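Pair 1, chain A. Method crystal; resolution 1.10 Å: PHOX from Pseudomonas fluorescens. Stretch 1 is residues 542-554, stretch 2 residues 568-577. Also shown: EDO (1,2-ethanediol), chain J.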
# COMPACT_ATOMS: atom_id res chain seq x y z
N GLN A 542 21.54 -3.31 5.21
CA GLN A 542 21.26 -2.02 4.57
C GLN A 542 22.07 -1.80 3.30
O GLN A 542 22.06 -0.70 2.74
CB GLN A 542 21.48 -0.86 5.55
CG GLN A 542 20.84 -1.05 6.92
CD GLN A 542 19.34 -0.91 6.88
OE1 GLN A 542 18.82 0.20 6.94
NE2 GLN A 542 18.63 -2.03 6.91
N LYS A 543 22.68 -2.87 2.78
CA LYS A 543 23.47 -2.79 1.56
C LYS A 543 22.68 -3.14 0.30
O LYS A 543 23.17 -2.93 -0.82
CB LYS A 543 24.72 -3.66 1.69
CG LYS A 543 25.66 -3.17 2.77
CD LYS A 543 26.80 -4.14 2.97
CE LYS A 543 27.78 -3.62 4.00
NZ LYS A 543 28.85 -4.62 4.29
N THR A 544 21.47 -3.65 0.47
CA THR A 544 20.56 -3.87 -0.64
C THR A 544 19.22 -3.21 -0.33
O THR A 544 18.66 -3.40 0.74
CB THR A 544 20.34 -5.37 -0.94
OG1 THR A 544 21.60 -5.99 -1.18
CG2 THR A 544 19.46 -5.56 -2.16
N LEU A 545 18.76 -2.40 -1.27
CA LEU A 545 17.44 -1.80 -1.23
C LEU A 545 16.60 -2.47 -2.30
O LEU A 545 16.97 -2.47 -3.47
CB LEU A 545 17.55 -0.28 -1.49
CG LEU A 545 16.29 0.60 -1.33
CD1 LEU A 545 16.67 2.07 -1.34
CD2 LEU A 545 15.26 0.32 -2.41
N PHE A 546 15.53 -3.15 -1.87
CA PHE A 546 14.60 -3.78 -2.80
C PHE A 546 13.44 -2.82 -3.08
O PHE A 546 12.89 -2.24 -2.15
CB PHE A 546 14.06 -5.08 -2.20
CG PHE A 546 15.13 -6.09 -1.86
CD1 PHE A 546 15.62 -6.95 -2.83
CD2 PHE A 546 15.62 -6.20 -0.56
CE1 PHE A 546 16.56 -7.91 -2.51
CE2 PHE A 546 16.57 -7.15 -0.25
CZ PHE A 546 17.05 -8.00 -1.22
N VAL A 547 13.11 -2.64 -4.35
CA VAL A 547 12.07 -1.68 -4.73
C VAL A 547 11.27 -2.26 -5.89
O VAL A 547 11.82 -2.93 -6.77
CB VAL A 547 12.67 -0.30 -5.09
CG1 VAL A 547 13.63 -0.39 -6.27
CG2 VAL A 547 11.57 0.72 -5.36
N GLY A 548 9.97 -2.03 -5.88
CA GLY A 548 9.10 -2.53 -6.94
C GLY A 548 8.90 -1.56 -8.09
O GLY A 548 8.78 -0.34 -7.91
N ILE A 549 8.82 -2.15 -9.28
CA ILE A 549 8.43 -1.46 -10.49
C ILE A 549 7.12 -2.09 -10.95
O ILE A 549 7.09 -3.26 -11.36
CB ILE A 549 9.51 -1.62 -11.58
CG1 ILE A 549 10.85 -1.03 -11.11
CG2 ILE A 549 9.04 -0.99 -12.88
CD1 ILE A 549 10.82 0.43 -10.73
N GLN A 550 6.03 -1.36 -10.76
CA GLN A 550 4.69 -1.88 -10.96
C GLN A 550 4.11 -1.39 -12.28
O GLN A 550 4.26 -0.22 -12.64
CB GLN A 550 3.79 -1.46 -9.79
CG GLN A 550 2.46 -2.19 -9.74
CD GLN A 550 1.47 -1.53 -8.80
OE1 GLN A 550 1.24 -0.33 -8.89
NE2 GLN A 550 0.85 -2.33 -7.94
N HIS A 551 3.44 -2.31 -12.97
CA HIS A 551 2.78 -2.05 -14.26
C HIS A 551 3.61 -1.24 -15.24
O HIS A 551 3.09 -0.35 -15.90
CB HIS A 551 1.38 -1.45 -14.09
CG HIS A 551 1.34 -0.10 -13.39
ND1 HIS A 551 1.75 1.05 -13.97
CD2 HIS A 551 0.87 0.25 -12.13
CE1 HIS A 551 1.55 2.08 -13.13
NE2 HIS A 551 1.01 1.58 -12.00
N PRO A 552 4.87 -1.63 -15.46
CA PRO A 552 5.57 -1.00 -16.58
C PRO A 552 4.79 -1.16 -17.88
O PRO A 552 4.23 -2.23 -18.14
CB PRO A 552 6.90 -1.75 -16.63
CG PRO A 552 6.60 -3.08 -16.04
CD PRO A 552 5.59 -2.81 -14.96
N GLY A 553 4.70 -0.10 -18.66
CA GLY A 553 4.00 -0.17 -19.93
C GLY A 553 2.49 -0.31 -19.79
O GLY A 553 1.84 -0.85 -20.68
N GLU A 554 1.90 0.32 -18.77
CA GLU A 554 0.46 0.25 -18.60
C GLU A 554 -0.32 0.78 -19.81
O GLU A 554 -1.40 0.28 -20.12
CB GLU A 554 0.01 0.96 -17.32
CG GLU A 554 0.15 2.47 -17.35
CD GLU A 554 -0.34 3.15 -16.08
OE1 GLU A 554 -0.99 2.49 -15.24
OE2 GLU A 554 -0.09 4.36 -15.94
N LYS A 568 7.05 -8.18 -23.92
CA LYS A 568 6.00 -7.94 -22.94
C LYS A 568 6.65 -7.44 -21.64
O LYS A 568 7.53 -8.10 -21.09
CB LYS A 568 5.25 -9.25 -22.67
CG LYS A 568 4.16 -9.13 -21.62
CD LYS A 568 3.25 -10.34 -21.61
CE LYS A 568 2.32 -10.36 -22.81
NZ LYS A 568 1.37 -11.50 -22.78
N PRO A 569 6.28 -6.23 -21.20
CA PRO A 569 6.82 -5.72 -19.94
C PRO A 569 6.27 -6.49 -18.74
O PRO A 569 5.15 -7.00 -18.80
CB PRO A 569 6.36 -4.27 -19.92
CG PRO A 569 5.06 -4.30 -20.67
CD PRO A 569 5.21 -5.37 -21.72
N ARG A 570 7.08 -6.62 -17.70
CA ARG A 570 6.70 -7.39 -16.52
C ARG A 570 7.04 -6.61 -15.26
O ARG A 570 8.19 -6.25 -15.03
CB ARG A 570 7.43 -8.74 -16.49
CG ARG A 570 7.12 -9.62 -17.69
CD ARG A 570 8.14 -10.73 -17.84
NE ARG A 570 8.02 -11.72 -16.78
CZ ARG A 570 8.84 -12.76 -16.65
NH1 ARG A 570 9.87 -12.89 -17.48
NH2 ARG A 570 8.64 -13.65 -15.69
N SER A 571 6.04 -6.42 -14.39
CA SER A 571 6.28 -5.88 -13.06
C SER A 571 7.36 -6.70 -12.38
O SER A 571 7.37 -7.94 -12.48
CB SER A 571 5.00 -5.96 -12.22
OG SER A 571 4.00 -5.09 -12.72
N SER A 572 8.28 -6.01 -11.72
CA SER A 572 9.45 -6.65 -11.16
C SER A 572 9.81 -6.04 -9.82
O SER A 572 9.57 -4.85 -9.58
CB SER A 572 10.64 -6.52 -12.10
OG SER A 572 10.38 -7.12 -13.36
N VAL A 573 10.43 -6.85 -8.97
CA VAL A 573 11.14 -6.37 -7.80
C VAL A 573 12.60 -6.27 -8.17
O VAL A 573 13.19 -7.23 -8.68
CB VAL A 573 10.94 -7.32 -6.60
CG1 VAL A 573 11.72 -6.85 -5.39
CG2 VAL A 573 9.46 -7.44 -6.26
N MET A 574 13.18 -5.10 -7.92
CA MET A 574 14.57 -4.81 -8.22
C MET A 574 15.40 -4.83 -6.94
O MET A 574 14.92 -4.42 -5.89
CB MET A 574 14.71 -3.43 -8.87
CG MET A 574 13.77 -3.20 -10.04
SD MET A 574 13.98 -4.37 -11.39
CE MET A 574 15.64 -3.99 -11.93
N ALA A 575 16.65 -5.24 -7.08
CA ALA A 575 17.65 -5.11 -6.03
C ALA A 575 18.64 -4.01 -6.40
O ALA A 575 19.27 -4.08 -7.47
CB ALA A 575 18.38 -6.43 -5.84
N ILE A 576 18.72 -2.98 -5.57
CA ILE A 576 19.61 -1.85 -5.78
C ILE A 576 20.78 -1.96 -4.80
O ILE A 576 20.57 -2.12 -3.59
CB ILE A 576 18.88 -0.52 -5.53
CG1 ILE A 576 17.54 -0.44 -6.27
CG2 ILE A 576 19.80 0.66 -5.82
CD1 ILE A 576 17.61 -0.63 -7.77
N THR A 577 22.00 -1.87 -5.33
CA THR A 577 23.20 -1.98 -4.52
C THR A 577 24.21 -0.92 -4.96
O THR A 577 24.11 -0.34 -6.04
CB THR A 577 23.83 -3.38 -4.66
OG1 THR A 577 24.07 -3.66 -6.05
CG2 THR A 577 22.93 -4.46 -4.07
C1 EDO J . -0.14 -10.43 -26.31
O1 EDO J . 0.95 -11.07 -25.64
C2 EDO J . -1.26 -10.13 -25.30
O2 EDO J . -1.05 -10.90 -24.11

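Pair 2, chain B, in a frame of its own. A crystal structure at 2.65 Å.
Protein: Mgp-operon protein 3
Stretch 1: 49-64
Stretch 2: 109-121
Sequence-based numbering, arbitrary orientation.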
# COMPACT_ATOMS: atom_id res chain seq x y z
N GLY B 49 18.51 17.00 -12.82
CA GLY B 49 19.73 17.74 -13.08
C GLY B 49 19.45 19.22 -13.00
O GLY B 49 18.75 19.67 -12.10
N ASP B 50 19.93 19.97 -14.00
CA ASP B 50 19.75 21.42 -14.07
C ASP B 50 18.98 21.91 -15.32
O ASP B 50 18.51 23.05 -15.32
CB ASP B 50 21.11 22.14 -13.92
CG ASP B 50 22.26 21.70 -14.83
OD1 ASP B 50 22.18 20.59 -15.42
OD2 ASP B 50 23.26 22.45 -14.93
N THR B 51 18.84 21.07 -16.36
CA THR B 51 18.14 21.46 -17.60
C THR B 51 16.80 20.71 -17.83
O THR B 51 16.16 20.93 -18.86
CB THR B 51 19.11 21.37 -18.81
OG1 THR B 51 18.71 22.28 -19.84
CG2 THR B 51 19.32 19.93 -19.36
N LYS B 52 16.38 19.85 -16.88
CA LYS B 52 15.17 19.05 -17.04
C LYS B 52 14.19 19.10 -15.85
O LYS B 52 14.60 19.16 -14.69
CB LYS B 52 15.55 17.59 -17.35
CG LYS B 52 14.42 16.69 -17.86
CD LYS B 52 14.84 15.87 -19.07
CE LYS B 52 15.76 14.72 -18.74
NZ LYS B 52 16.50 14.25 -19.95
N LEU B 53 12.89 19.06 -16.18
CA LEU B 53 11.78 19.01 -15.23
C LEU B 53 10.74 18.03 -15.77
O LEU B 53 10.24 18.20 -16.88
CB LEU B 53 11.18 20.40 -14.97
CG LEU B 53 10.00 20.46 -14.00
CD1 LEU B 53 10.45 20.31 -12.55
CD2 LEU B 53 9.25 21.75 -14.18
N VAL B 54 10.47 16.98 -14.99
CA VAL B 54 9.53 15.92 -15.31
C VAL B 54 8.28 16.09 -14.44
O VAL B 54 8.41 16.29 -13.23
CB VAL B 54 10.19 14.53 -15.13
CG1 VAL B 54 9.23 13.40 -15.48
CG2 VAL B 54 11.47 14.42 -15.95
N ALA B 55 7.08 16.04 -15.04
CA ALA B 55 5.81 16.18 -14.31
C ALA B 55 4.85 15.02 -14.61
O ALA B 55 5.00 14.36 -15.63
CB ALA B 55 5.15 17.52 -14.64
N LEU B 56 3.90 14.76 -13.70
CA LEU B 56 2.89 13.71 -13.81
C LEU B 56 1.51 14.36 -13.65
O LEU B 56 1.24 15.01 -12.64
CB LEU B 56 3.11 12.62 -12.75
CG LEU B 56 2.15 11.42 -12.74
CD1 LEU B 56 2.17 10.69 -14.08
CD2 LEU B 56 2.49 10.47 -11.62
N VAL B 57 0.66 14.19 -14.66
CA VAL B 57 -0.68 14.78 -14.65
C VAL B 57 -1.77 13.74 -14.95
O VAL B 57 -1.56 12.85 -15.78
CB VAL B 57 -0.80 16.02 -15.60
CG1 VAL B 57 -0.01 17.22 -15.08
CG2 VAL B 57 -0.41 15.68 -17.04
N ARG B 58 -2.94 13.90 -14.32
CA ARG B 58 -4.09 13.03 -14.51
C ARG B 58 -5.38 13.85 -14.58
O ARG B 58 -5.41 14.96 -14.07
CB ARG B 58 -4.15 11.94 -13.42
CG ARG B 58 -4.51 12.43 -12.04
CD ARG B 58 -4.34 11.35 -11.00
NE ARG B 58 -4.52 11.89 -9.65
CZ ARG B 58 -4.38 11.19 -8.53
NH1 ARG B 58 -4.06 9.90 -8.58
NH2 ARG B 58 -4.57 11.76 -7.35
N SER B 59 -6.43 13.30 -15.18
CA SER B 59 -7.72 13.98 -15.30
C SER B 59 -8.82 13.16 -14.67
O SER B 59 -8.85 11.94 -14.84
CB SER B 59 -8.04 14.28 -16.76
OG SER B 59 -9.42 14.52 -16.98
N ALA B 60 -9.76 13.84 -13.96
CA ALA B 60 -10.92 13.22 -13.32
C ALA B 60 -11.97 12.80 -14.38
O ALA B 60 -13.01 12.23 -14.04
CB ALA B 60 -11.54 14.18 -12.32
N LEU B 61 -11.69 13.09 -15.65
CA LEU B 61 -12.57 12.74 -16.75
C LEU B 61 -12.16 11.43 -17.41
O LEU B 61 -12.84 11.00 -18.34
CB LEU B 61 -12.66 13.87 -17.78
CG LEU B 61 -13.47 15.10 -17.37
CD1 LEU B 61 -13.22 16.24 -18.32
CD2 LEU B 61 -14.95 14.80 -17.28
N VAL B 62 -11.07 10.79 -16.94
CA VAL B 62 -10.60 9.52 -17.49
C VAL B 62 -11.65 8.42 -17.21
O VAL B 62 -12.18 8.36 -16.10
CB VAL B 62 -9.16 9.15 -17.02
CG1 VAL B 62 -9.11 8.71 -15.55
CG2 VAL B 62 -8.54 8.09 -17.92
N ARG B 63 -11.99 7.61 -18.22
CA ARG B 63 -12.95 6.52 -18.08
C ARG B 63 -12.38 5.23 -18.66
O ARG B 63 -11.89 5.24 -19.79
CB ARG B 63 -14.33 6.87 -18.67
CG ARG B 63 -15.11 7.92 -17.87
CD ARG B 63 -15.40 7.52 -16.42
NE ARG B 63 -16.18 8.52 -15.70
CZ ARG B 63 -15.67 9.61 -15.12
NH1 ARG B 63 -14.36 9.85 -15.18
NH2 ARG B 63 -16.46 10.46 -14.48
N VAL B 64 -12.37 4.15 -17.86
CA VAL B 64 -11.82 2.86 -18.29
C VAL B 64 -12.91 1.79 -18.34
O VAL B 64 -13.80 1.77 -17.49
CB VAL B 64 -10.57 2.44 -17.47
CG1 VAL B 64 -9.96 1.14 -17.98
CG2 VAL B 64 -9.50 3.54 -17.46
N GLN B 109 -11.02 12.80 -26.82
CA GLN B 109 -9.86 12.33 -26.06
C GLN B 109 -10.27 11.37 -24.97
O GLN B 109 -11.39 11.44 -24.45
CB GLN B 109 -9.07 13.52 -25.48
CG GLN B 109 -9.90 14.50 -24.65
CD GLN B 109 -9.21 15.80 -24.34
OE1 GLN B 109 -8.19 15.84 -23.64
NE2 GLN B 109 -9.77 16.91 -24.82
N ASP B 110 -9.33 10.49 -24.61
CA ASP B 110 -9.46 9.48 -23.56
C ASP B 110 -9.14 10.00 -22.15
O ASP B 110 -9.41 9.30 -21.17
CB ASP B 110 -8.55 8.29 -23.89
CG ASP B 110 -7.14 8.63 -24.34
OD1 ASP B 110 -6.53 9.55 -23.75
OD2 ASP B 110 -6.65 7.99 -25.29
N PHE B 111 -8.53 11.22 -22.05
CA PHE B 111 -8.10 11.89 -20.82
C PHE B 111 -7.12 11.03 -20.00
O PHE B 111 -7.13 11.05 -18.77
CB PHE B 111 -9.28 12.39 -19.96
CG PHE B 111 -10.27 13.28 -20.67
CD1 PHE B 111 -11.35 12.74 -21.34
CD2 PHE B 111 -10.14 14.67 -20.63
CE1 PHE B 111 -12.28 13.57 -21.97
CE2 PHE B 111 -11.07 15.49 -21.25
CZ PHE B 111 -12.14 14.94 -21.92
N ALA B 112 -6.24 10.28 -20.71
CA ALA B 112 -5.21 9.43 -20.12
C ALA B 112 -4.19 10.27 -19.36
O ALA B 112 -4.01 11.45 -19.67
CB ALA B 112 -4.50 8.64 -21.21
N SER B 113 -3.52 9.67 -18.39
CA SER B 113 -2.48 10.35 -17.63
C SER B 113 -1.22 10.54 -18.48
O SER B 113 -0.93 9.73 -19.37
CB SER B 113 -2.15 9.58 -16.37
OG SER B 113 -3.31 9.46 -15.56
N TYR B 114 -0.48 11.62 -18.22
CA TYR B 114 0.74 11.91 -18.96
C TYR B 114 1.91 12.22 -18.06
O TYR B 114 1.74 12.73 -16.95
CB TYR B 114 0.54 13.11 -19.90
CG TYR B 114 -0.26 12.80 -21.14
CD1 TYR B 114 0.35 12.29 -22.28
CD2 TYR B 114 -1.64 13.04 -21.18
CE1 TYR B 114 -0.39 11.99 -23.43
CE2 TYR B 114 -2.39 12.74 -22.32
CZ TYR B 114 -1.76 12.22 -23.44
OH TYR B 114 -2.51 11.93 -24.56
N VAL B 115 3.10 11.90 -18.57
CA VAL B 115 4.38 12.26 -17.99
C VAL B 115 4.84 13.37 -18.92
O VAL B 115 4.92 13.15 -20.14
CB VAL B 115 5.39 11.08 -17.91
CG1 VAL B 115 6.81 11.59 -17.66
CG2 VAL B 115 4.99 10.09 -16.83
N LEU B 116 5.05 14.58 -18.38
CA LEU B 116 5.45 15.74 -19.16
C LEU B 116 6.92 16.04 -18.96
O LEU B 116 7.40 16.01 -17.83
CB LEU B 116 4.61 16.98 -18.81
CG LEU B 116 3.12 16.78 -18.55
CD1 LEU B 116 2.52 18.00 -17.95
CD2 LEU B 116 2.38 16.42 -19.81
N ILE B 117 7.62 16.34 -20.06
CA ILE B 117 9.05 16.66 -20.05
C ILE B 117 9.21 18.13 -20.45
O ILE B 117 8.66 18.58 -21.46
CB ILE B 117 9.86 15.72 -20.98
CG1 ILE B 117 9.55 14.21 -20.73
CG2 ILE B 117 11.37 16.00 -20.94
CD1 ILE B 117 9.86 13.61 -19.30
N PHE B 118 9.96 18.87 -19.63
CA PHE B 118 10.25 20.29 -19.83
C PHE B 118 11.75 20.50 -19.87
O PHE B 118 12.49 19.80 -19.18
CB PHE B 118 9.64 21.12 -18.69
CG PHE B 118 8.13 21.17 -18.66
CD1 PHE B 118 7.40 20.21 -17.97
CD2 PHE B 118 7.44 22.20 -19.30
CE1 PHE B 118 6.01 20.26 -17.93
CE2 PHE B 118 6.04 22.25 -19.26
CZ PHE B 118 5.33 21.29 -18.58
N LYS B 119 12.19 21.47 -20.67
CA LYS B 119 13.60 21.84 -20.79
C LYS B 119 13.78 23.22 -20.20
O LYS B 119 12.88 24.06 -20.33
CB LYS B 119 14.11 21.77 -22.25
CG LYS B 119 13.56 22.79 -23.25
CD LYS B 119 14.37 22.76 -24.54
CE LYS B 119 13.65 23.44 -25.68
NZ LYS B 119 12.51 22.63 -26.21
N ALA B 120 14.92 23.47 -19.55
CA ALA B 120 15.19 24.77 -18.95
C ALA B 120 15.37 25.84 -20.02
O ALA B 120 15.84 25.55 -21.12
CB ALA B 120 16.42 24.70 -18.06
N ALA B 121 14.91 27.06 -19.71
CA ALA B 121 14.99 28.22 -20.59
C ALA B 121 15.49 29.43 -19.78
O ALA B 121 15.46 29.37 -18.55
CB ALA B 121 13.62 28.50 -21.20
O HOH W 1 -5.83 10.69 -16.03
O HOH W 2 -11.50 7.58 -21.23

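Both pairs are two antiparallel strands joined edge to edge, and the backbones superpose with an RMSD of 0.8 Å over the N, CA and C atoms of 14 central residues. The N-to-C directions of the strands differ by 150° in pair 1 and 155° in pair 2, with closest axial approaches of 4.6 and 4.5 Å. The fit is tightest in the middle: Leu545(A), Phe546(A) and Val547(A) fall within 0.3 Å, CA to CA, of Leu53(B), Val54(B) and Ala55(B).

The register agrees bond for bond. Three hydrogen-bonded pairs in each case carry two reciprocal backbone bonds apiece: Leu545(A) with Ile576(A), Val547(A) with Met574(A) and Ile549(A) with Ser572(A) match Leu53(B) with Phe118(B), Ala55(B) with Leu116(B) and Val57(B) with Tyr114(B). At the central rung, Met574(A) N donates to Val547(A) O at 2.8 Å and 172°, and Leu116(B) N donates to Ala55(B) O at 2.8 Å and 161°. Between the rungs, four CA-H...O contacts recur at matched positions, as in Phe546(A) CA to Met574(A) O at 3.2 Å and Val54(B) CA to Leu116(B) O at 3.3 Å.

On the face bearing the hydrogen-bonded pairs, bulk is distributed differently. In pair 1 Val547(A) reaches two neighbours across the strand, its CG1 lying 4.1 Å from Met574(A) CB and 3.9 Å from Ile576(A) CG1. Its counterpart Ala55(B) is smaller, but an aromatic ring replaces the isoleucine: the edge of Phe118(B) approaches, with CE1 4.4 Å from Ala55(B) CB. One step along, Ile549(A) CG1 packs on Met574(A) CG at 3.8 Å, and the matching Val57(B) CG2 meets Leu116(B) CD1 at the same distance.

The other face exchanges large and small residues. Phe546(A) spans its neighbours, CB to Val573(A) CG1 at 4.3 Å and CE1 to Ala575(A) CB at 4.1 Å. Val54(B) takes the position of the phenylalanine, while Ile117(B) takes that of the alanine and supplies the reach: Val54(B) CG2 lies 3.8 Å from Ile117(B) CD1, and Val54(B) CG1 3.7 Å from Val115(B) CG1. Gly548(A) contributes no side chain, whereas Leu56(B) at the same position places CD1 4.0 Å from Val115(B) CG2.

Beyond the ladder the solutions part. Ser571(A) and Ser113(B) superpose within 0.5 Å at CA, yet their hydroxyls are used differently. His551(A) N donates directly to Ser571(A) OG at 2.8 Å; the matching Ser59(B) N donates to water 1 at 2.8 Å, and that water also hydrogen-bonds Ser113(B) OG at 2.8 Å, so a solvent molecule bridges the wider gap. Pro569(A) sits against Pro552(A), CB to CG at 4.1 Å. Its counterpart Phe111(B) instead receives Leu61(B) CB over one ring face, 3.8 Å from the centroid and 12° off the normal. The other stretch covers 95 Å² of Phe111(B) and 46 Å² of Pro569(A); the totals, 971 and 706 Å², also reflect the longer stretches of pair 2.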